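Local coordinates for protein spectinomycin 9-adenylyltransferase (Enterococcus faecalis, PDB 6SXJ) that transfers the adenylyl group of ATP to the 9-hydroxyl of spectinomycin, which makes the bacterium resistant to that antibiotic but not to streptomycin, at residues Leu23-Gly34 with Asp48-Leu57; Arg163-Leu173 with Thr187-Met195. All coordinates share one frame; numbering follows the deposited sequence.

How the interactions relate
The two contacts fall in different parts of the chain. Interaction 1 joins the neighbouring antiparallel strands 27-33 and 47-53 in the mixed sheet of the nucleotidyltransferase domain. Interaction 2 comes later in the chain and packs helix 159-173 against helix 181-196 in the C-terminal helical domain. Their centres are about 27 Å apart, on opposite sides of the chain's centre, and their nearest atoms stay about 9 Å from each other, so they do not touch. Helix 130-139 is a common neighbour: Phe33 and Leu50 of interaction 1 and Ile166 of interaction 2 all pack on it, so that one helix is in touch with both contacts.

Interaction 1. Residues Leu23-Gly34 with Asp48-Leu57; sequences LKNNLIGTYMFG and DFLVVVSEPL
Leu27 drives its CD1 methyl against CG1 of Val51 at 3.4 Å, closer than usual van der Waals contact, with the two side chains crossing at about a right angle. Thr30 lies beside Val51 on the same face, and helix 8-23 covers them through Leu19. Further along, Met32 and Phe49 run side by side, the sulfur SD approaching ring atom CE2 obliquely at 3.2 Å in a Met-aromatic contact. On the other face, Phe33 takes the cramped position between its backbone N and carbonyl carbon (chi1 67°), which lays its ring beneath Asp48: CB of Asp48 sits over the ring centre in a CH-pi contact, while the backbone N of Leu50 meets the ring edge. Helix 130-139 packs on Phe33 and Leu50.

The strands form an antiparallel ladder, with Tyr31 and Leu50 bonded in both directions, and belong to the central sheet of the nucleotidyltransferase fold. A classic beta bulge interrupts it: Ile28 N bonds to Val52 O at 2.8 Å and Gly29 N adds a weak bond to the same oxygen.

Beyond the bulge the Asn26 edge is polar and more exposed, though Leu23 and Leu57 stay buried beside it. With its CG anti to the backbone N (chi1 -167°), Asn26 brings its amide to the loop at Ser54-Glu55. OD1 accepts Glu55 N at 2.9 Å on a lone pair; Ser54 N is shared between OD1, from above its carbonyl plane, and Asn26 O. ND2 returns a nearly straight bond to Glu55 O at 3.0 Å. Three bonds fix the amide's rotation, while Glu55 and Pro56 nearby are exposed.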
loop_
_atom_site.group_PDB
_atom_site.type_symbol
_atom_site.label_atom_id
_atom_site.label_comp_id
_atom_site.label_asym_id
_atom_site.label_seq_id
_atom_site.Cartn_x
_atom_site.Cartn_y
_atom_site.Cartn_z
ATOM N N LEU A 23 -1.798 15.411 -16.373
ATOM C CA LEU A 23 -0.343 15.361 -16.363
ATOM C C LEU A 23 0.247 15.542 -17.754
ATOM O O LEU A 23 1.450 15.807 -17.874
ATOM C CB LEU A 23 0.129 14.042 -15.759
ATOM C CG LEU A 23 -0.354 13.774 -14.334
ATOM C CD1 LEU A 23 0.250 12.470 -13.825
ATOM C CD2 LEU A 23 -0.002 14.929 -13.404
ATOM N N LYS A 24 -0.573 15.394 -18.797
ATOM C CA LYS A 24 -0.200 15.645 -20.198
ATOM C C LYS A 24 1.143 14.958 -20.474
ATOM O O LYS A 24 1.276 13.763 -20.199
ATOM C CB LYS A 24 -0.238 17.146 -20.452
ATOM C CG LYS A 24 -1.624 17.769 -20.324
ATOM C CD LYS A 24 -1.546 19.200 -19.787
ATOM C CE LYS A 24 -2.903 19.701 -19.293
ATOM N NZ LYS A 24 -2.812 20.485 -18.024
ATOM N N ASN A 25 2.142 15.665 -21.006
ATOM C CA ASN A 25 3.389 15.026 -21.416
ATOM C C ASN A 25 4.347 14.768 -20.260
ATOM O O ASN A 25 5.427 14.208 -20.489
ATOM C CB ASN A 25 4.096 15.880 -22.470
ATOM C CG ASN A 25 3.464 15.759 -23.841
ATOM O OD1 ASN A 25 2.967 16.740 -24.392
ATOM N ND2 ASN A 25 3.474 14.550 -24.398
ATOM N N ASN A 26 3.999 15.158 -19.036
ATOM C CA ASN A 26 4.820 14.803 -17.887
ATOM C C ASN A 26 4.647 13.350 -17.471
ATOM O O ASN A 26 5.437 12.861 -16.656
ATOM C CB ASN A 26 4.488 15.716 -16.704
ATOM C CG ASN A 26 5.514 15.625 -15.589
ATOM O OD1 ASN A 26 6.671 15.271 -15.819
ATOM N ND2 ASN A 26 5.089 15.939 -14.372
ATOM N N LEU A 27 3.655 12.648 -18.023
ATOM C CA LEU A 27 3.318 11.295 -17.602
ATOM C C LEU A 27 4.136 10.292 -18.403
ATOM O O LEU A 27 4.004 10.218 -19.630
ATOM C CB LEU A 27 1.823 11.032 -17.784
ATOM C CG LEU A 27 1.323 9.609 -17.528
ATOM C CD1 LEU A 27 1.552 9.257 -16.051
ATOM C CD2 LEU A 27 -0.151 9.447 -17.905
ATOM N N ILE A 28 4.966 9.515 -17.712
ATOM C CA ILE A 28 5.770 8.487 -18.363
ATOM C C ILE A 28 5.032 7.155 -18.421
ATOM O O ILE A 28 5.028 6.474 -19.450
ATOM C CB ILE A 28 7.124 8.339 -17.643
ATOM C CG1 ILE A 28 7.899 9.653 -17.696
ATOM C CG2 ILE A 28 7.933 7.218 -18.277
ATOM C CD1 ILE A 28 9.239 9.589 -17.014
ATOM N N GLY A 29 4.412 6.744 -17.323
ATOM C CA GLY A 29 3.765 5.451 -17.291
ATOM C C GLY A 29 2.743 5.380 -16.176
ATOM O O GLY A 29 2.886 6.033 -15.141
ATOM N N THR A 30 1.723 4.560 -16.403
ATOM C CA THR A 30 0.701 4.272 -15.402
ATOM C C THR A 30 0.666 2.765 -15.203
ATOM O O THR A 30 0.392 2.019 -16.148
ATOM C CB THR A 30 -0.671 4.795 -15.832
ATOM O OG1 THR A 30 -0.549 6.131 -16.335
ATOM C CG2 THR A 30 -1.616 4.803 -14.651
ATOM N N TYR A 31 0.950 2.319 -13.982
ATOM C CA TYR A 31 0.994 0.898 -13.674
ATOM C C TYR A 31 0.075 0.600 -12.501
ATOM O O TYR A 31 -0.099 1.428 -11.606
ATOM C CB TYR A 31 2.429 0.438 -13.353
ATOM C CG TYR A 31 3.441 0.928 -14.360
ATOM C CD1 TYR A 31 3.999 2.188 -14.247
ATOM C CD2 TYR A 31 3.810 0.142 -15.447
ATOM C CE1 TYR A 31 4.902 2.653 -15.174
ATOM C CE2 TYR A 31 4.723 0.601 -16.379
ATOM C CZ TYR A 31 5.264 1.856 -16.239
ATOM O OH TYR A 31 6.171 2.325 -17.165
ATOM N N MET A 32 -0.507 -0.592 -12.514
ATOM C CA MET A 32 -1.223 -1.126 -11.369
ATOM C C MET A 32 -0.425 -2.282 -10.781
ATOM O O MET A 32 0.293 -2.991 -11.491
ATOM C CB MET A 32 -2.627 -1.573 -11.755
ATOM C CG MET A 32 -3.411 -0.544 -12.537
ATOM S SD MET A 32 -5.212 -0.807 -12.425
ATOM C CE MET A 32 -5.454 -2.397 -13.012
ATOM N N PHE A 33 -0.521 -2.445 -9.469
ATOM C CA PHE A 33 0.222 -3.485 -8.771
ATOM C C PHE A 33 -0.583 -3.934 -7.558
ATOM O O PHE A 33 -1.697 -3.457 -7.314
ATOM C CB PHE A 33 1.608 -2.980 -8.359
ATOM C CG PHE A 33 1.570 -1.890 -7.320
ATOM C CD1 PHE A 33 1.309 -0.579 -7.683
ATOM C CD2 PHE A 33 1.798 -2.176 -5.986
ATOM C CE1 PHE A 33 1.275 0.426 -6.742
ATOM C CE2 PHE A 33 1.768 -1.165 -5.024
ATOM C CZ PHE A 33 1.508 0.137 -5.405
ATOM N N GLY A 34 -0.027 -4.875 -6.810
ATOM C CA GLY A 34 -0.627 -5.277 -5.558
ATOM C C GLY A 34 -1.542 -6.479 -5.685
ATOM O O GLY A 34 -1.542 -7.218 -6.675
ATOM N N ASP A 48 -4.541 -0.323 -6.817
ATOM C CA ASP A 48 -3.268 0.284 -6.449
ATOM C C ASP A 48 -2.546 0.730 -7.713
ATOM O O ASP A 48 -2.228 -0.097 -8.574
ATOM C CB ASP A 48 -2.395 -0.700 -5.670
ATOM C CG ASP A 48 -3.021 -1.135 -4.356
ATOM O OD1 ASP A 48 -3.118 -0.290 -3.441
ATOM O OD2 ASP A 48 -3.399 -2.325 -4.229
ATOM N N PHE A 49 -2.254 2.026 -7.806
ATOM C CA PHE A 49 -1.619 2.595 -8.984
ATOM C C PHE A 49 -0.255 3.165 -8.626
ATOM O O PHE A 49 -0.122 3.904 -7.641
ATOM C CB PHE A 49 -2.481 3.698 -9.598
ATOM C CG PHE A 49 -3.799 3.228 -10.111
ATOM C CD1 PHE A 49 -4.922 3.245 -9.302
ATOM C CD2 PHE A 49 -3.929 2.801 -11.416
ATOM C CE1 PHE A 49 -6.138 2.846 -9.780
ATOM C CE2 PHE A 49 -5.137 2.382 -11.893
ATOM C CZ PHE A 49 -6.249 2.397 -11.076
ATOM N N LEU A 50 0.746 2.841 -9.443
ATOM C CA LEU A 50 2.037 3.513 -9.429
ATOM C C LEU A 50 2.168 4.318 -10.714
ATOM O O LEU A 50 1.980 3.777 -11.814
ATOM C CB LEU A 50 3.192 2.518 -9.310
ATOM C CG LEU A 50 4.583 3.129 -9.140
ATOM C CD1 LEU A 50 4.712 3.756 -7.776
ATOM C CD2 LEU A 50 5.634 2.062 -9.334
ATOM N N VAL A 51 2.462 5.607 -10.572
ATOM C CA VAL A 51 2.561 6.532 -11.695
ATOM C C VAL A 51 3.950 7.150 -11.688
ATOM O O VAL A 51 4.462 7.544 -10.633
ATOM C CB VAL A 51 1.474 7.623 -11.621
ATOM C CG1 VAL A 51 1.645 8.632 -12.751
ATOM C CG2 VAL A 51 0.091 7.005 -11.654
ATOM N N VAL A 52 4.559 7.240 -12.864
ATOM C CA VAL A 52 5.908 7.767 -13.012
ATOM C C VAL A 52 5.855 8.989 -13.915
ATOM O O VAL A 52 5.232 8.953 -14.984
ATOM C CB VAL A 52 6.875 6.715 -13.581
ATOM C CG1 VAL A 52 8.281 7.296 -13.684
ATOM C CG2 VAL A 52 6.873 5.471 -12.709
ATOM N N VAL A 53 6.538 10.053 -13.495
ATOM C CA VAL A 53 6.540 11.336 -14.179
ATOM C C VAL A 53 7.986 11.768 -14.385
ATOM O O VAL A 53 8.919 11.195 -13.825
ATOM C CB VAL A 53 5.761 12.412 -13.396
ATOM C CG1 VAL A 53 4.282 12.066 -13.359
ATOM C CG2 VAL A 53 6.325 12.558 -11.985
ATOM N N SER A 54 8.160 12.797 -15.210
ATOM C CA SER A 54 9.489 13.304 -15.520
ATOM C C SER A 54 9.939 14.388 -14.548
ATOM O O SER A 54 11.085 14.362 -14.090
ATOM C CB SER A 54 9.516 13.852 -16.949
ATOM O OG SER A 54 9.725 12.812 -17.889
ATOM N N GLU A 55 9.066 15.336 -14.229
ATOM C CA GLU A 55 9.386 16.487 -13.400
ATOM C C GLU A 55 8.354 16.644 -12.299
ATOM O O GLU A 55 7.256 16.077 -12.374
ATOM C CB GLU A 55 9.432 17.778 -14.232
ATOM C CG GLU A 55 10.477 17.785 -15.328
ATOM C CD GLU A 55 9.946 18.363 -16.620
ATOM O OE1 GLU A 55 9.114 19.295 -16.556
ATOM O OE2 GLU A 55 10.360 17.883 -17.698
ATOM N N PRO A 56 8.668 17.423 -11.263
ATOM C CA PRO A 56 7.710 17.625 -10.169
ATOM C C PRO A 56 6.387 18.190 -10.662
ATOM O O PRO A 56 6.272 18.737 -11.762
ATOM C CB PRO A 56 8.426 18.617 -9.242
ATOM C CG PRO A 56 9.882 18.416 -9.523
ATOM C CD PRO A 56 9.968 18.068 -10.991
ATOM N N LEU A 57 5.372 18.043 -9.819
ATOM C CA LEU A 57 4.042 18.554 -10.102
ATOM C C LEU A 57 3.791 19.814 -9.286
ATOM O O LEU A 57 4.109 19.870 -8.093
ATOM C CB LEU A 57 2.977 17.510 -9.778
ATOM C CG LEU A 57 3.198 16.093 -10.305
ATOM C CD1 LEU A 57 1.906 15.313 -10.151
ATOM C CD2 LEU A 57 3.661 16.106 -11.745
HETATM O O HOH W 1 -4.368 -2.932 -8.138
#

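Interaction 2. Residues Arg163-Leu173 with Thr187-Met195; sequences RRAIMDSSEEL and TLCRMILTM
Met191 slides past Ile166 in the opposite direction, its CG and SD overlapping the CG2 methyl, with SD 3.8 Å from CG2. Extended beyond CG, the chain carries its terminal CE methyl as a knob into a hole on the surface of the opposite helix, among Ile166, Ser169, Ser170 and Leu173. There CE lies 3.2 Å from Ser169 OG and also close to the backbone oxygen of Ile166, so polar atoms line part of the hole. Ser170 closes one side with its CB against SD. Its hydroxyl turns back to its own helix and donates to Met167 O at 2.6 Å, an oxygen that also receives Glu171 N from the same face of its plane.

One end of the interface is filled by Met195. Its CG stands anti to the backbone N (chi1 -170°), and bends at the next two torsions bring CE against CA and CG of Arg163, 3.3 Å from CG. The aliphatic part of the arginine therefore packs on the thioether, whose SD also meets SD of Met167 at 3.7 Å, the two side chains crossing at about a right angle. Beside the methionines, Ile166 and Thr194 meet tip to tip, CD1 to CG2 at 3.5 Å, a tight fit. At the far end Leu173 divides its methyls: CD1 touches CG2 of Thr187, and CD2 lies 3.7 Å from CG of Leu188.

No hydrogen bond joins 163-173 to 187-195, whose segment axes run antiparallel at 158° and 10.7 Å apart, an apolar pairing within the C-terminal domain. Helix 241-253 touches both through Leu252, helix 203-212 packs on 181-196, and helix 130-139 meets Ile166 through Ile132.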
loop_
_atom_site.group_PDB
_atom_site.type_symbol
_atom_site.label_atom_id
_atom_site.label_comp_id
_atom_site.label_asym_id
_atom_site.label_seq_id
_atom_site.Cartn_x
_atom_site.Cartn_y
_atom_site.Cartn_z
ATOM N N ARG A 163 14.471 -5.087 3.487
ATOM C CA ARG A 163 14.530 -5.501 4.878
ATOM C C ARG A 163 14.575 -4.299 5.815
ATOM O O ARG A 163 13.822 -4.210 6.792
ATOM C CB ARG A 163 15.755 -6.379 5.068
ATOM C CG ARG A 163 15.733 -7.705 4.295
ATOM C CD ARG A 163 16.549 -8.778 5.058
ATOM N NE ARG A 163 16.285 -10.103 4.520
ATOM C CZ ARG A 163 17.165 -11.087 4.512
ATOM N NH1 ARG A 163 18.370 -10.878 5.017
ATOM N NH2 ARG A 163 16.849 -12.254 3.969
ATOM N N ARG A 164 15.515 -3.406 5.587
ATOM C CA ARG A 164 15.509 -2.199 6.380
ATOM C C ARG A 164 14.144 -1.545 6.393
ATOM O O ARG A 164 13.786 -0.895 7.378
ATOM C CB ARG A 164 16.523 -1.221 5.817
ATOM C CG ARG A 164 16.729 0.048 6.652
ATOM C CD ARG A 164 18.217 0.500 6.717
ATOM N NE ARG A 164 18.802 0.616 5.391
ATOM C CZ ARG A 164 19.073 1.773 4.807
ATOM N NH1 ARG A 164 18.828 2.908 5.445
ATOM N NH2 ARG A 164 19.582 1.791 3.587
ATOM N N ALA A 165 13.414 -1.616 5.272
ATOM C CA ALA A 165 12.094 -1.002 5.183
ATOM C C ALA A 165 11.103 -1.687 6.118
ATOM O O ALA A 165 10.405 -1.027 6.898
ATOM C CB ALA A 165 11.608 -1.062 3.733
ATOM N N ILE A 166 11.026 -3.017 6.051
ATOM C CA ILE A 166 10.052 -3.741 6.865
ATOM C C ILE A 166 10.322 -3.530 8.350
ATOM O O ILE A 166 9.397 -3.297 9.138
ATOM C CB ILE A 166 10.062 -5.236 6.497
ATOM C CG1 ILE A 166 9.348 -5.463 5.163
ATOM C CG2 ILE A 166 9.416 -6.059 7.612
ATOM C CD1 ILE A 166 9.457 -6.874 4.639
ATOM N N MET A 167 11.588 -3.616 8.764
ATOM C CA MET A 167 11.900 -3.506 10.184
ATOM C C MET A 167 11.568 -2.120 10.719
ATOM O O MET A 167 11.013 -1.977 11.814
ATOM C CB MET A 167 13.374 -3.813 10.421
ATOM C CG MET A 167 13.869 -5.129 9.860
ATOM S SD MET A 167 12.743 -6.508 10.096
ATOM C CE MET A 167 12.701 -6.655 11.869
ATOM N N ASP A 168 11.904 -1.080 9.964
ATOM C CA ASP A 168 11.626 0.270 10.437
ATOM C C ASP A 168 10.121 0.507 10.570
ATOM O O ASP A 168 9.670 1.170 11.510
ATOM C CB ASP A 168 12.257 1.295 9.495
ATOM C CG ASP A 168 13.752 1.465 9.712
ATOM O OD1 ASP A 168 14.293 0.785 10.597
ATOM O OD2 ASP A 168 14.382 2.277 8.994
ATOM N N SER A 169 9.323 -0.099 9.690
ATOM C CA SER A 169 7.875 0.065 9.779
ATOM C C SER A 169 7.299 -0.699 10.963
ATOM O O SER A 169 6.392 -0.208 11.647
ATOM C CB SER A 169 7.218 -0.404 8.485
ATOM O OG SER A 169 5.813 -0.479 8.639
ATOM N N SER A 170 7.819 -1.899 11.227
ATOM C CA SER A 170 7.366 -2.649 12.393
ATOM C C SER A 170 7.665 -1.895 13.680
ATOM O O SER A 170 6.887 -1.966 14.640
ATOM C CB SER A 170 8.036 -4.022 12.432
ATOM O OG SER A 170 9.428 -3.889 12.674
ATOM N N GLU A 171 8.784 -1.168 13.719
ATOM C CA GLU A 171 9.203 -0.519 14.957
ATOM C C GLU A 171 8.181 0.515 15.413
ATOM O O GLU A 171 7.920 0.654 16.614
ATOM C CB GLU A 171 10.575 0.126 14.769
ATOM C CG GLU A 171 11.695 -0.582 15.516
ATOM C CD GLU A 171 13.060 -0.338 14.898
ATOM O OE1 GLU A 171 13.981 -1.144 15.153
ATOM O OE2 GLU A 171 13.215 0.659 14.160
ATOM N N GLU A 172 7.601 1.260 14.472
ATOM C CA GLU A 172 6.528 2.182 14.812
ATOM C C GLU A 172 5.176 1.486 14.862
ATOM O O GLU A 172 4.266 1.977 15.538
ATOM C CB GLU A 172 6.496 3.337 13.811
ATOM C CG GLU A 172 7.566 4.395 14.083
ATOM C CD GLU A 172 7.442 5.596 13.178
ATOM O OE1 GLU A 172 8.355 6.449 13.189
ATOM O OE2 GLU A 172 6.436 5.676 12.442
ATOM N N LEU A 173 5.037 0.355 14.169
ATOM C CA LEU A 173 3.785 -0.398 14.199
ATOM C C LEU A 173 3.481 -0.923 15.597
ATOM O O LEU A 173 2.340 -0.841 16.066
ATOM C CB LEU A 173 3.870 -1.557 13.213
ATOM C CG LEU A 173 2.583 -2.194 12.708
ATOM C CD1 LEU A 173 2.748 -2.595 11.254
ATOM C CD2 LEU A 173 2.242 -3.391 13.563
ATOM N N THR A 187 -0.488 -6.972 9.102
ATOM C CA THR A 187 0.708 -6.390 8.504
ATOM C C THR A 187 1.954 -7.134 8.970
ATOM O O THR A 187 2.780 -7.565 8.154
ATOM C CB THR A 187 0.803 -4.904 8.856
ATOM O OG1 THR A 187 -0.475 -4.278 8.677
ATOM C CG2 THR A 187 1.838 -4.212 7.968
ATOM N N LEU A 188 2.100 -7.308 10.286
ATOM C CA LEU A 188 3.234 -8.061 10.809
ATOM C C LEU A 188 3.253 -9.479 10.252
ATOM O O LEU A 188 4.320 -10.014 9.933
ATOM C CB LEU A 188 3.183 -8.092 12.335
ATOM C CG LEU A 188 3.556 -6.814 13.089
ATOM C CD1 LEU A 188 3.161 -6.957 14.548
ATOM C CD2 LEU A 188 5.018 -6.506 12.964
ATOM N N CYS A 189 2.083 -10.111 10.142
ATOM C CA CYS A 189 2.023 -11.439 9.533
ATOM C C CYS A 189 2.500 -11.392 8.086
ATOM O O CYS A 189 3.331 -12.206 7.664
ATOM C CB CYS A 189 0.601 -11.990 9.614
ATOM S SG CYS A 189 0.079 -12.454 11.273
ATOM N N ARG A 190 1.971 -10.448 7.304
ATOM C CA ARG A 190 2.513 -10.196 5.973
ATOM C C ARG A 190 4.015 -9.932 6.053
ATOM O O ARG A 190 4.802 -10.519 5.305
ATOM C CB ARG A 190 1.786 -9.012 5.327
ATOM C CG ARG A 190 2.070 -8.831 3.839
ATOM C CD ARG A 190 1.531 -7.505 3.307
ATOM N NE ARG A 190 2.236 -6.338 3.843
ATOM C CZ ARG A 190 3.475 -5.977 3.509
ATOM N NH1 ARG A 190 4.174 -6.692 2.636
ATOM N NH2 ARG A 190 4.016 -4.894 4.055
ATOM N N MET A 191 4.416 -9.055 6.983
ATOM C CA MET A 191 5.828 -8.686 7.122
ATOM C C MET A 191 6.711 -9.906 7.305
ATOM O O MET A 191 7.832 -9.961 6.776
ATOM C CB MET A 191 6.005 -7.768 8.325
ATOM C CG MET A 191 5.615 -6.327 8.122
ATOM S SD MET A 191 6.224 -5.376 9.509
ATOM C CE MET A 191 6.045 -3.698 8.930
ATOM N N ILE A 192 6.239 -10.901 8.056
ATOM C CA ILE A 192 7.055 -12.061 8.386
ATOM C C ILE A 192 7.251 -12.940 7.156
ATOM O O ILE A 192 8.366 -13.366 6.838
ATOM C CB ILE A 192 6.425 -12.842 9.553
ATOM C CG1 ILE A 192 6.680 -12.105 10.873
ATOM C CG2 ILE A 192 6.982 -14.254 9.599
ATOM C CD1 ILE A 192 5.777 -12.541 11.995
ATOM N N LEU A 193 6.160 -13.189 6.428
ATOM C CA LEU A 193 6.250 -14.000 5.222
ATOM C C LEU A 193 7.279 -13.443 4.254
ATOM O O LEU A 193 8.207 -14.157 3.861
ATOM C CB LEU A 193 4.881 -14.098 4.563
ATOM C CG LEU A 193 3.952 -15.100 5.251
ATOM C CD1 LEU A 193 2.571 -15.135 4.622
ATOM C CD2 LEU A 193 4.570 -16.482 5.278
ATOM N N THR A 194 7.165 -12.152 3.911
ATOM C CA THR A 194 8.016 -11.596 2.873
ATOM C C THR A 194 9.483 -11.579 3.292
ATOM O O THR A 194 10.350 -11.742 2.431
ATOM C CB THR A 194 7.531 -10.205 2.466
ATOM O OG1 THR A 194 8.557 -9.605 1.677
ATOM C CG2 THR A 194 7.219 -9.354 3.653
ATOM N N MET A 195 9.793 -11.472 4.593
ATOM C CA MET A 195 11.198 -11.470 4.967
ATOM C C MET A 195 11.818 -12.848 4.909
ATOM O O MET A 195 13.034 -12.922 4.760
ATOM C CB MET A 195 11.427 -10.916 6.359
ATOM C CG MET A 195 12.858 -10.679 6.660
ATOM S SD MET A 195 13.215 -9.133 7.468
ATOM C CE MET A 195 13.008 -8.038 6.118
#